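Local coordinates for structural polyprotein, VP2 (Israeli acute paralysis virus, PDB 5CDD) that probably serves as a jelly-roll building block of the viral capsid, being the VP2 part of the structural polyprotein, at residues R11-D16 / G59-K64; P120-D125 / V132-P137; D146-T151 / I192-M197. All coordinates share one frame; numbering follows the deposited sequence.

Interaction 1 (R11-D16 / G59-K64); sequences RPVLID and GGKAQK
Lys-61 meets Arg-11 and Val-13 in a small, partly buried contact where a side chain grips a backbone carbonyl. It joins the start of strand B (13-18) of a viral jelly roll to the loop between helix 53-57 and strand D (68-81). Strand B runs antiparallel beside strand 179-186, with backbone hydrogen bonding between Val-13 and Met-183. The loop meets 11-16 through the side chain of Lys-61 and CA of Gly-59. Val-13 is the apolar part of the joint. Its CG1 lies 3.7 Å from the bare CA of Gly-59, and the same methyl is 3.8 Å from NZ of Lys-61, while CG2 sits 4.0 Å from CE of Lys-61. A compact branched residue suits a strand position that must reach both the loop backbone and a lysine chain. Gly-59 has positive phi (55°), a conformation easy for glycine. Lysine is apt because its long methylene chain can lie against valine while the ammonium travels on to oxygen atoms. Weak hydrogen bonds from NZ to O of Phe-8 and O of Leu-9 help surround this buried residue's ammonium with oxygen. The chain stays extended up to CE, then turns at its last torsion (chi4 -66°), bringing NZ within 2.6 Å of O of Arg-11, in the carbonyl plane and on a lone pair, at a C=O...N angle of 141°.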
ATOM      1  N   ARG C  11       9.525  53.732 -36.880  1.00 38.09           N
ATOM      2  CA  ARG C  11       8.929  54.795 -37.679  1.00 37.85           C
ATOM      3  C   ARG C  11       8.412  54.236 -38.997  1.00 37.27           C
ATOM      4  O   ARG C  11       9.168  53.639 -39.766  1.00 38.08           O
ATOM      5  CB  ARG C  11       9.959  55.887 -37.976  1.00 39.41           C
ATOM      6  CG  ARG C  11      10.413  56.674 -36.772  1.00 42.82           C
ATOM      7  CD  ARG C  11      11.417  57.724 -37.201  1.00 46.87           C
ATOM      8  NE  ARG C  11      11.813  58.598 -36.103  1.00 51.42           N
ATOM      9  CZ  ARG C  11      12.657  59.616 -36.233  1.00 53.07           C
ATOM     10  NH1 ARG C  11      13.194  59.887 -37.416  1.00 53.35           N
ATOM     11  NH2 ARG C  11      12.958  60.364 -35.180  1.00 54.19           N
ATOM     12  N   PRO C  12       7.111  54.416 -39.273  1.00 36.61           N
ATOM     13  CA  PRO C  12       6.529  53.916 -40.522  1.00 37.08           C
ATOM     14  C   PRO C  12       7.173  54.597 -41.726  1.00 38.51           C
ATOM     15  O   PRO C  12       7.439  55.795 -41.687  1.00 39.35           O
ATOM     16  CB  PRO C  12       5.053  54.287 -40.385  1.00 35.27           C
ATOM     17  CG  PRO C  12       4.820  54.250 -38.910  1.00 33.92           C
ATOM     18  CD  PRO C  12       6.058  54.944 -38.386  1.00 34.95           C
ATOM     19  N   VAL C  13       7.422  53.838 -42.787  1.00 39.50           N
ATOM     20  CA  VAL C  13       8.027  54.389 -43.992  1.00 40.74           C
ATOM     21  C   VAL C  13       7.298  53.862 -45.220  1.00 41.94           C
ATOM     22  O   VAL C  13       6.938  52.687 -45.268  1.00 43.17           O
ATOM     23  CB  VAL C  13       9.515  53.997 -44.097  1.00 40.56           C
ATOM     24  CG1 VAL C  13      10.277  54.571 -42.938  1.00 41.74           C
ATOM     25  CG2 VAL C  13       9.669  52.494 -44.093  1.00 40.71           C
ATOM     26  N   LEU C  14       7.061  54.725 -46.204  1.00 42.63           N
ATOM     27  CA  LEU C  14       6.383  54.290 -47.420  1.00 42.40           C
ATOM     28  C   LEU C  14       7.333  53.355 -48.157  1.00 43.10           C
ATOM     29  O   LEU C  14       8.331  53.790 -48.730  1.00 43.20           O
ATOM     30  CB  LEU C  14       6.038  55.488 -48.305  1.00 41.23           C
ATOM     31  CG  LEU C  14       5.237  55.171 -49.569  1.00 40.89           C
ATOM     32  CD1 LEU C  14       3.870  54.622 -49.194  1.00 40.81           C
ATOM     33  CD2 LEU C  14       5.089  56.429 -50.398  1.00 41.45           C
ATOM     34  N   ILE C  15       7.025  52.064 -48.118  1.00 44.31           N
ATOM     35  CA  ILE C  15       7.853  51.059 -48.768  1.00 45.34           C
ATOM     36  C   ILE C  15       7.532  50.967 -50.251  1.00 46.85           C
ATOM     37  O   ILE C  15       8.407  50.686 -51.069  1.00 47.47           O
ATOM     38  CB  ILE C  15       7.637  49.661 -48.139  1.00 43.59           C
ATOM     39  CG1 ILE C  15       8.035  49.679 -46.661  1.00 43.13           C
ATOM     40  CG2 ILE C  15       8.455  48.620 -48.886  1.00 41.82           C
ATOM     41  CD1 ILE C  15       9.500  49.973 -46.424  1.00 42.95           C
ATOM     42  N   ASP C  16       6.275  51.213 -50.599  1.00 48.40           N
ATOM     43  CA  ASP C  16       5.866  51.121 -51.989  1.00 50.17           C
ATOM     44  C   ASP C  16       4.531  51.821 -52.208  1.00 50.45           C
ATOM     45  O   ASP C  16       3.813  52.132 -51.259  1.00 50.60           O
ATOM     46  CB  ASP C  16       5.746  49.645 -52.381  1.00 53.04           C
ATOM     47  CG  ASP C  16       6.036  49.401 -53.846  1.00 56.30           C
ATOM     48  OD1 ASP C  16       5.366  50.016 -54.705  1.00 59.24           O
ATOM     49  OD2 ASP C  16       6.938  48.584 -54.137  1.00 57.23           O
ATOM     50  N   GLY C  59      13.493  54.328 -45.370  1.00 47.74           N
ATOM     51  CA  GLY C  59      13.599  55.303 -44.296  1.00 47.10           C
ATOM     52  C   GLY C  59      14.979  55.441 -43.694  1.00 46.15           C
ATOM     53  O   GLY C  59      15.140  56.077 -42.653  1.00 46.20           O
ATOM     54  N   GLY C  60      15.975  54.850 -44.343  1.00 45.23           N
ATOM     55  CA  GLY C  60      17.329  54.932 -43.834  1.00 43.74           C
ATOM     56  C   GLY C  60      17.498  54.232 -42.502  1.00 43.28           C
ATOM     57  O   GLY C  60      18.208  54.718 -41.631  1.00 42.65           O
ATOM     58  N   LYS C  61      16.857  53.081 -42.345  1.00 42.67           N
ATOM     59  CA  LYS C  61      16.940  52.325 -41.102  1.00 41.73           C
ATOM     60  C   LYS C  61      18.247  51.529 -41.016  1.00 42.65           C
ATOM     61  O   LYS C  61      18.843  51.418 -39.947  1.00 43.69           O
ATOM     62  CB  LYS C  61      15.752  51.370 -40.995  1.00 39.24           C
ATOM     63  CG  LYS C  61      14.385  52.041 -41.050  1.00 36.83           C
ATOM     64  CD  LYS C  61      13.285  51.036 -40.758  1.00 35.39           C
ATOM     65  CE  LYS C  61      11.900  51.639 -40.926  1.00 35.20           C
ATOM     66  NZ  LYS C  61      11.623  52.693 -39.916  1.00 33.79           N
ATOM     67  N   ALA C  62      18.683  50.972 -42.143  1.00 43.20           N
ATOM     68  CA  ALA C  62      19.914  50.190 -42.196  1.00 44.05           C
ATOM     69  C   ALA C  62      21.126  50.956 -41.664  1.00 44.75           C
ATOM     70  O   ALA C  62      21.995  50.384 -41.014  1.00 45.37           O
ATOM     71  CB  ALA C  62      20.167  49.731 -43.631  1.00 44.11           C
ATOM     72  N   GLN C  63      21.179  52.252 -41.937  1.00 46.17           N
ATOM     73  CA  GLN C  63      22.294  53.068 -41.472  1.00 47.34           C
ATOM     74  C   GLN C  63      22.147  53.401 -40.008  1.00 46.70           C
ATOM     75  O   GLN C  63      23.081  53.890 -39.378  1.00 46.76           O
ATOM     76  CB  GLN C  63      22.391  54.363 -42.267  1.00 49.40           C
ATOM     77  CG  GLN C  63      22.604  54.132 -43.738  1.00 53.32           C
ATOM     78  CD  GLN C  63      21.305  54.051 -44.512  1.00 55.74           C
ATOM     79  OE1 GLN C  63      20.333  53.432 -44.076  1.00 57.49           O
ATOM     80  NE2 GLN C  63      21.288  54.667 -45.685  1.00 56.30           N
ATOM     81  N   LYS C  64      20.967  53.130 -39.472  1.00 46.14           N
ATOM     82  CA  LYS C  64      20.702  53.400 -38.076  1.00 45.20           C
ATOM     83  C   LYS C  64      21.300  52.301 -37.209  1.00 44.88           C
ATOM     84  O   LYS C  64      21.922  52.583 -36.196  1.00 45.24           O
ATOM     85  CB  LYS C  64      19.199  53.492 -37.832  1.00 46.36           C
ATOM     86  CG  LYS C  64      18.838  54.519 -36.789  1.00 47.29           C
ATOM     87  CD  LYS C  64      19.060  55.912 -37.344  1.00 48.91           C
ATOM     88  CE  LYS C  64      19.010  56.963 -36.249  1.00 50.63           C
ATOM     89  NZ  LYS C  64      19.421  58.312 -36.730  1.00 52.71           N
TER

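Interaction 2 (P120-D125 / V132-P137); sequences PGVELD and VEMTIP
Val-122, Leu-124, Val-132 and Met-134 meet where strand F (121-125) and the 132-136 part of strand G (131-146) pack along the F-G edge of the jelly-roll sandwich. The strands belong to different sheets, CHEF and BIDG, yet these short segments run nearly antiparallel at 169°, with axes 7.7 Å apart. The first kind of interaction is apolar packing. CD1 of Leu-124 sits against both methyls of Val-132, 3.8 Å from CG1 and 3.9 Å from CG2. With CG of Leu-124 anti to the backbone N (chi1 177°), the isobutyl end swings over to Val-132, although the CB bond itself does not head there. Val-122 is looser: its CG2 stands 4.3 Å from CB of Val-132, and its CG1 equally far from CB of Met-134. Beta-branched valines fit both strand geometry and a close approach of the two sheets; Leu-124 also packs on Leu-79 and Leu-81, and Met-134 on Leu-157. The second kind sets a methyl against a carbonyl, CG1 of Val-132 lying 3.6 Å from O of Glu-123. Backbone bonding goes elsewhere: Val-122 and Leu-124 pair with strand 90-97, Val-132 and Met-134 with strand 68-81, and Gly-121 with a neighbouring Structural polyprotein chain. The CB of Glu-123 points away, and its OE1 makes a salt bridge with Arg-140 of another such chain. The chemistry implies sheets joined here by dispersion and the exclusion of water.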
ATOM      1  N   PRO C 120      -1.766  32.932 -43.449  1.00 29.93           N
ATOM      2  CA  PRO C 120      -2.038  34.035 -42.523  1.00 29.66           C
ATOM      3  C   PRO C 120      -2.147  35.329 -43.318  1.00 31.20           C
ATOM      4  O   PRO C 120      -1.193  35.733 -43.980  1.00 31.50           O
ATOM      5  CB  PRO C 120      -0.815  34.032 -41.611  1.00 29.51           C
ATOM      6  CG  PRO C 120      -0.359  32.604 -41.650  1.00 30.67           C
ATOM      7  CD  PRO C 120      -0.499  32.265 -43.105  1.00 29.77           C
ATOM      8  N   GLY C 121      -3.305  35.975 -43.263  1.00 31.76           N
ATOM      9  CA  GLY C 121      -3.458  37.208 -44.008  1.00 32.77           C
ATOM     10  C   GLY C 121      -4.684  38.016 -43.647  1.00 34.30           C
ATOM     11  O   GLY C 121      -5.425  37.673 -42.728  1.00 34.67           O
ATOM     12  N   VAL C 122      -4.889  39.101 -44.386  1.00 35.22           N
ATOM     13  CA  VAL C 122      -6.023  39.985 -44.163  1.00 36.07           C
ATOM     14  C   VAL C 122      -6.621  40.408 -45.506  1.00 37.16           C
ATOM     15  O   VAL C 122      -5.904  40.553 -46.496  1.00 36.47           O
ATOM     16  CB  VAL C 122      -5.584  41.235 -43.360  1.00 34.94           C
ATOM     17  CG1 VAL C 122      -4.482  41.970 -44.101  1.00 34.46           C
ATOM     18  CG2 VAL C 122      -6.770  42.148 -43.119  1.00 36.07           C
ATOM     19  N   GLU C 123      -7.939  40.587 -45.532  1.00 38.85           N
ATOM     20  CA  GLU C 123      -8.652  40.993 -46.742  1.00 41.16           C
ATOM     21  C   GLU C 123      -8.660  42.506 -46.917  1.00 42.16           C
ATOM     22  O   GLU C 123      -8.503  43.258 -45.956  1.00 43.22           O
ATOM     23  CB  GLU C 123     -10.100  40.503 -46.702  1.00 42.02           C
ATOM     24  CG  GLU C 123     -10.288  39.015 -46.899  1.00 45.03           C
ATOM     25  CD  GLU C 123     -11.744  38.607 -46.769  1.00 48.49           C
ATOM     26  OE1 GLU C 123     -12.282  38.674 -45.644  1.00 50.75           O
ATOM     27  OE2 GLU C 123     -12.354  38.230 -47.791  1.00 50.81           O
ATOM     28  N   LEU C 124      -8.863  42.940 -48.155  1.00 43.67           N
ATOM     29  CA  LEU C 124      -8.899  44.359 -48.479  1.00 44.35           C
ATOM     30  C   LEU C 124      -9.959  44.624 -49.545  1.00 44.58           C
ATOM     31  O   LEU C 124      -9.787  44.244 -50.701  1.00 44.69           O
ATOM     32  CB  LEU C 124      -7.528  44.807 -48.987  1.00 45.77           C
ATOM     33  CG  LEU C 124      -7.392  46.263 -49.440  1.00 49.09           C
ATOM     34  CD1 LEU C 124      -7.670  47.203 -48.274  1.00 50.14           C
ATOM     35  CD2 LEU C 124      -5.991  46.489 -49.986  1.00 49.82           C
ATOM     36  N   ASP C 125     -11.056  45.265 -49.150  1.00 45.30           N
ATOM     37  CA  ASP C 125     -12.134  45.586 -50.082  1.00 46.66           C
ATOM     38  C   ASP C 125     -12.027  47.066 -50.433  1.00 47.30           C
ATOM     39  O   ASP C 125     -12.001  47.916 -49.543  1.00 48.29           O
ATOM     40  CB  ASP C 125     -13.498  45.300 -49.444  1.00 48.10           C
ATOM     41  CG  ASP C 125     -14.641  45.384 -50.443  1.00 50.20           C
ATOM     42  OD1 ASP C 125     -14.789  46.435 -51.102  1.00 52.81           O
ATOM     43  OD2 ASP C 125     -15.398  44.397 -50.570  1.00 50.45           O
ATOM     44  N   VAL C 132      -5.786  48.773 -43.967  1.00 43.61           N
ATOM     45  CA  VAL C 132      -5.761  47.526 -43.217  1.00 42.71           C
ATOM     46  C   VAL C 132      -4.356  47.296 -42.671  1.00 42.24           C
ATOM     47  O   VAL C 132      -3.367  47.546 -43.357  1.00 41.19           O
ATOM     48  CB  VAL C 132      -6.165  46.322 -44.101  1.00 42.25           C
ATOM     49  CG1 VAL C 132      -7.614  46.460 -44.534  1.00 41.24           C
ATOM     50  CG2 VAL C 132      -5.256  46.237 -45.317  1.00 42.53           C
ATOM     51  N   GLU C 133      -4.275  46.836 -41.428  1.00 43.44           N
ATOM     52  CA  GLU C 133      -2.987  46.574 -40.797  1.00 43.58           C
ATOM     53  C   GLU C 133      -2.764  45.087 -40.579  1.00 41.78           C
ATOM     54  O   GLU C 133      -3.710  44.300 -40.543  1.00 41.73           O
ATOM     55  CB  GLU C 133      -2.885  47.307 -39.458  1.00 46.23           C
ATOM     56  CG  GLU C 133      -2.745  48.810 -39.586  1.00 52.34           C
ATOM     57  CD  GLU C 133      -2.557  49.487 -38.244  1.00 55.99           C
ATOM     58  OE1 GLU C 133      -3.495  49.438 -37.419  1.00 58.46           O
ATOM     59  OE2 GLU C 133      -1.471  50.063 -38.014  1.00 57.27           O
ATOM     60  N   MET C 134      -1.502  44.711 -40.423  1.00 40.59           N
ATOM     61  CA  MET C 134      -1.143  43.319 -40.220  1.00 38.80           C
ATOM     62  C   MET C 134       0.202  43.232 -39.508  1.00 37.26           C
ATOM     63  O   MET C 134       1.082  44.063 -39.727  1.00 36.37           O
ATOM     64  CB  MET C 134      -1.064  42.615 -41.572  1.00 40.15           C
ATOM     65  CG  MET C 134      -0.687  41.154 -41.504  1.00 42.22           C
ATOM     66  SD  MET C 134      -0.451  40.450 -43.144  1.00 44.97           S
ATOM     67  CE  MET C 134       1.289  40.763 -43.380  1.00 42.73           C
ATOM     68  N   THR C 135       0.353  42.230 -38.648  1.00 36.01           N
ATOM     69  CA  THR C 135       1.600  42.039 -37.917  1.00 34.44           C
ATOM     70  C   THR C 135       2.236  40.717 -38.320  1.00 33.68           C
ATOM     71  O   THR C 135       1.551  39.702 -38.445  1.00 34.03           O
ATOM     72  CB  THR C 135       1.370  42.004 -36.394  1.00 34.14           C
ATOM     73  OG1 THR C 135       0.621  43.155 -35.991  1.00 36.23           O
ATOM     74  CG2 THR C 135       2.703  41.993 -35.660  1.00 31.92           C
ATOM     75  N   ILE C 136       3.546  40.733 -38.526  1.00 32.31           N
ATOM     76  CA  ILE C 136       4.263  39.523 -38.896  1.00 32.01           C
ATOM     77  C   ILE C 136       5.250  39.175 -37.788  1.00 33.04           C
ATOM     78  O   ILE C 136       6.356  39.714 -37.731  1.00 33.52           O
ATOM     79  CB  ILE C 136       5.026  39.708 -40.218  1.00 30.96           C
ATOM     80  CG1 ILE C 136       4.040  40.031 -41.340  1.00 30.66           C
ATOM     81  CG2 ILE C 136       5.808  38.445 -40.547  1.00 29.22           C
ATOM     82  CD1 ILE C 136       4.697  40.258 -42.684  1.00 31.45           C
ATOM     83  N   PRO C 137       4.855  38.264 -36.884  1.00 32.64           N
ATOM     84  CA  PRO C 137       5.710  37.845 -35.771  1.00 32.35           C
ATOM     85  C   PRO C 137       7.071  37.359 -36.254  1.00 32.48           C
ATOM     86  O   PRO C 137       7.186  36.819 -37.353  1.00 34.37           O
ATOM     87  CB  PRO C 137       4.902  36.723 -35.124  1.00 32.53           C
ATOM     88  CG  PRO C 137       3.491  37.111 -35.418  1.00 32.77           C
ATOM     89  CD  PRO C 137       3.575  37.537 -36.858  1.00 32.17           C
TER

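Interaction 3 (D146-T151 / I192-M197); sequences DLVTGT and IPTYRM
Thr-194, just past the end of strand 188-193, turns its methyl to Val-148: CG2 lies 3.8 Å from CG2 of the valine. A chi1 of 175° puts OG1 anti to the backbone N and beside the carbonyl carbon, on the way to N of Arg-196, from which it accepts at 3.1 Å, closing an ST turn. Threonine suits this place because one branch packs while the other fixes the turn. OG1 also bonds to Glu-158 of a neighbouring Structural polyprotein chain. Arg-196 follows, its backbone O 3.6 Å from CG2 of Val-148 and its CB 3.9 Å from CG1, the two side chains crossing at about a right angle. Only the root of the arginine is used here. Beyond a bend at chi3 (-68°) the guanidinium reaches the neighbouring chain, where NE makes a salt bridge to Glu-158 and NH2 bonds to the carbonyls of Pro-159 and Val-161. In jelly-roll terms the C-terminal tail after the last strand lies against the loop that joins strands G and H. Val-148 is the residue of that loop that makes the contact, compact and apolar: CG2 serves Thr-194 and the carbonyl of Arg-196, CG1 the CB of Arg-196 and Met-197. The loop is shaped by an Asx motif, OD1 of Asp-146 taking N-H of Thr-149 at 2.7 Å from above the carboxylate plane. At Met-197 the CB points away, and it is the backbone N that passes 4.0 Å from CG1 of Val-148.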
ATOM      1  N   ASP C 146      20.972  38.003 -38.753  1.00 39.57           N
ATOM      2  CA  ASP C 146      22.320  38.533 -38.925  1.00 40.55           C
ATOM      3  C   ASP C 146      22.264  39.782 -39.801  1.00 40.68           C
ATOM      4  O   ASP C 146      22.024  39.695 -41.006  1.00 41.56           O
ATOM      5  CB  ASP C 146      23.220  37.489 -39.585  1.00 43.45           C
ATOM      6  CG  ASP C 146      24.689  37.843 -39.487  1.00 47.20           C
ATOM      7  OD1 ASP C 146      25.064  38.962 -39.900  1.00 48.62           O
ATOM      8  OD2 ASP C 146      25.468  36.999 -38.999  1.00 49.37           O
ATOM      9  N   LEU C 147      22.489  40.942 -39.191  1.00 39.94           N
ATOM     10  CA  LEU C 147      22.450  42.208 -39.910  1.00 38.86           C
ATOM     11  C   LEU C 147      23.602  42.382 -40.894  1.00 39.94           C
ATOM     12  O   LEU C 147      23.434  42.972 -41.957  1.00 40.49           O
ATOM     13  CB  LEU C 147      22.445  43.374 -38.914  1.00 35.22           C
ATOM     14  CG  LEU C 147      21.258  43.464 -37.948  1.00 33.90           C
ATOM     15  CD1 LEU C 147      21.540  44.526 -36.906  1.00 34.07           C
ATOM     16  CD2 LEU C 147      19.981  43.781 -38.707  1.00 33.29           C
ATOM     17  N   VAL C 148      24.771  41.860 -40.550  1.00 41.66           N
ATOM     18  CA  VAL C 148      25.934  42.005 -41.417  1.00 43.34           C
ATOM     19  C   VAL C 148      25.888  41.095 -42.642  1.00 45.83           C
ATOM     20  O   VAL C 148      26.284  41.500 -43.732  1.00 46.69           O
ATOM     21  CB  VAL C 148      27.243  41.734 -40.638  1.00 41.94           C
ATOM     22  CG1 VAL C 148      28.437  41.974 -41.522  1.00 40.69           C
ATOM     23  CG2 VAL C 148      27.327  42.645 -39.441  1.00 41.37           C
ATOM     24  N   THR C 149      25.396  39.873 -42.468  1.00 48.66           N
ATOM     25  CA  THR C 149      25.313  38.913 -43.564  1.00 51.40           C
ATOM     26  C   THR C 149      24.145  39.179 -44.511  1.00 53.51           C
ATOM     27  O   THR C 149      24.250  38.928 -45.710  1.00 53.21           O
ATOM     28  CB  THR C 149      25.213  37.476 -43.012  1.00 51.38           C
ATOM     29  OG1 THR C 149      26.500  37.054 -42.544  1.00 51.54           O
ATOM     30  CG2 THR C 149      24.711  36.523 -44.081  1.00 52.27           C
ATOM     31  N   GLY C 150      23.034  39.669 -43.968  1.00 55.44           N
ATOM     32  CA  GLY C 150      21.864  39.978 -44.773  1.00 57.55           C
ATOM     33  C   GLY C 150      21.399  38.969 -45.809  1.00 59.30           C
ATOM     34  O   GLY C 150      20.912  39.361 -46.867  1.00 59.32           O
ATOM     35  N   THR C 151      21.547  37.680 -45.525  1.00 60.30           N
ATOM     36  CA  THR C 151      21.095  36.650 -46.461  1.00 60.85           C
ATOM     37  C   THR C 151      20.087  35.760 -45.761  1.00 60.38           C
ATOM     38  O   THR C 151      19.784  34.652 -46.208  1.00 61.07           O
ATOM     39  CB  THR C 151      22.254  35.768 -46.942  1.00 61.69           C
ATOM     40  OG1 THR C 151      22.887  35.140 -45.818  1.00 62.01           O
ATOM     41  CG2 THR C 151      23.262  36.605 -47.709  1.00 61.67           C
ATOM     42  N   ILE C 192      24.844  43.409 -29.839  1.00 42.57           N
ATOM     43  CA  ILE C 192      26.243  43.102 -30.174  1.00 42.57           C
ATOM     44  C   ILE C 192      26.936  43.942 -31.189  1.00 43.22           C
ATOM     45  O   ILE C 192      26.435  44.055 -32.063  1.00 44.31           O
ATOM     46  CB  ILE C 192      26.456  41.707 -30.513  1.00 41.53           C
ATOM     47  CG1 ILE C 192      25.754  40.855 -29.615  1.00 41.13           C
ATOM     48  CG2 ILE C 192      27.835  41.285 -30.714  1.00 39.20           C
ATOM     49  CD1 ILE C 192      26.326  40.752 -28.405  1.00 40.26           C
ATOM     50  N   PRO C 193      28.127  44.573 -30.982  1.00 43.05           N
ATOM     51  CA  PRO C 193      28.684  45.394 -31.998  1.00 42.59           C
ATOM     52  C   PRO C 193      29.646  44.839 -32.763  1.00 41.98           C
ATOM     53  O   PRO C 193      30.183  44.027 -32.413  1.00 41.71           O
ATOM     54  CB  PRO C 193      29.391  46.335 -31.225  1.00 42.40           C
ATOM     55  CG  PRO C 193      28.925  46.286 -29.939  1.00 41.28           C
ATOM     56  CD  PRO C 193      29.040  44.966 -29.872  1.00 41.38           C
ATOM     57  N   THR C 194      29.871  45.354 -33.900  1.00 40.78           N
ATOM     58  CA  THR C 194      30.757  44.828 -34.936  1.00 39.16           C
ATOM     59  C   THR C 194      31.276  45.970 -35.806  1.00 39.92           C
ATOM     60  O   THR C 194      30.587  46.966 -36.015  1.00 39.42           O
ATOM     61  CB  THR C 194      30.021  43.812 -35.836  1.00 37.77           C
ATOM     62  OG1 THR C 194      30.875  43.406 -36.914  1.00 37.75           O
ATOM     63  CG2 THR C 194      28.748  44.427 -36.389  1.00 35.50           C
ATOM     64  N   TYR C 195      32.498  45.834 -36.307  1.00 40.51           N
ATOM     65  CA  TYR C 195      33.061  46.870 -37.157  1.00 41.53           C
ATOM     66  C   TYR C 195      32.630  46.672 -38.609  1.00 43.16           C
ATOM     67  O   TYR C 195      32.782  47.570 -39.434  1.00 44.14           O
ATOM     68  CB  TYR C 195      34.591  46.883 -37.049  1.00 39.50           C
ATOM     69  CG  TYR C 195      35.283  45.666 -37.624  1.00 37.08           C
ATOM     70  CD1 TYR C 195      35.362  45.463 -39.004  1.00 36.04           C
ATOM     71  CD2 TYR C 195      35.858  44.713 -36.788  1.00 36.57           C
ATOM     72  CE1 TYR C 195      35.998  44.339 -39.533  1.00 36.50           C
ATOM     73  CE2 TYR C 195      36.492  43.587 -37.305  1.00 37.26           C
ATOM     74  CZ  TYR C 195      36.558  43.405 -38.676  1.00 37.31           C
ATOM     75  OH  TYR C 195      37.178  42.287 -39.188  1.00 37.75           O
ATOM     76  N   ARG C 196      32.094  45.492 -38.910  1.00 44.09           N
ATOM     77  CA  ARG C 196      31.624  45.167 -40.250  1.00 45.76           C
ATOM     78  C   ARG C 196      30.147  45.518 -40.364  1.00 48.76           C
ATOM     79  O   ARG C 196      29.443  45.599 -39.360  1.00 48.99           O
ATOM     80  CB  ARG C 196      31.826  43.674 -40.537  1.00 43.32           C
ATOM     81  CG  ARG C 196      33.264  43.296 -40.832  1.00 42.68           C
ATOM     82  CD  ARG C 196      33.447  41.796 -41.042  1.00 42.57           C
ATOM     83  NE  ARG C 196      33.232  41.026 -39.819  1.00 42.83           N
ATOM     84  CZ  ARG C 196      33.515  39.732 -39.684  1.00 42.56           C
ATOM     85  NH1 ARG C 196      34.030  39.048 -40.697  1.00 41.12           N
ATOM     86  NH2 ARG C 196      33.279  39.119 -38.532  1.00 43.35           N
ATOM     87  N   MET C 197      29.680  45.735 -41.588  1.00 53.23           N
ATOM     88  CA  MET C 197      28.280  46.068 -41.802  1.00 57.86           C
ATOM     89  C   MET C 197      27.816  45.710 -43.203  1.00 58.59           C
ATOM     90  O   MET C 197      28.563  45.828 -44.171  1.00 58.16           O
ATOM     91  CB  MET C 197      28.056  47.551 -41.528  1.00 60.74           C
ATOM     92  CG  MET C 197      28.972  48.446 -42.311  1.00 65.66           C
ATOM     93  SD  MET C 197      29.006  50.070 -41.563  1.00 75.30           S
ATOM     94  CE  MET C 197      30.151  49.783 -40.190  1.00 73.73           C
TER

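Overall arrangement
From the N terminus, interaction 1 comes first, closing a 42-residue excursion through strand 47-51 and helix 53-57 and tying strand B to the loop that leads into strand D. After strands D and E, interaction 2 closes a short connection of six residues, laying strand F of one sheet over strand G of the other. Strand G then runs on to the loop of interaction 3, which closes 40 residues holding strand H and most of the last strand pair (179-186 and 188-193) and ends at the C-terminal tail. The three closures follow in series; none nests or crosses. Interactions 1 and 3 have centres about 18 Å apart, whereas those of interactions 2 and 3 lie about 30 Å apart. All three reach the BIDG sheet.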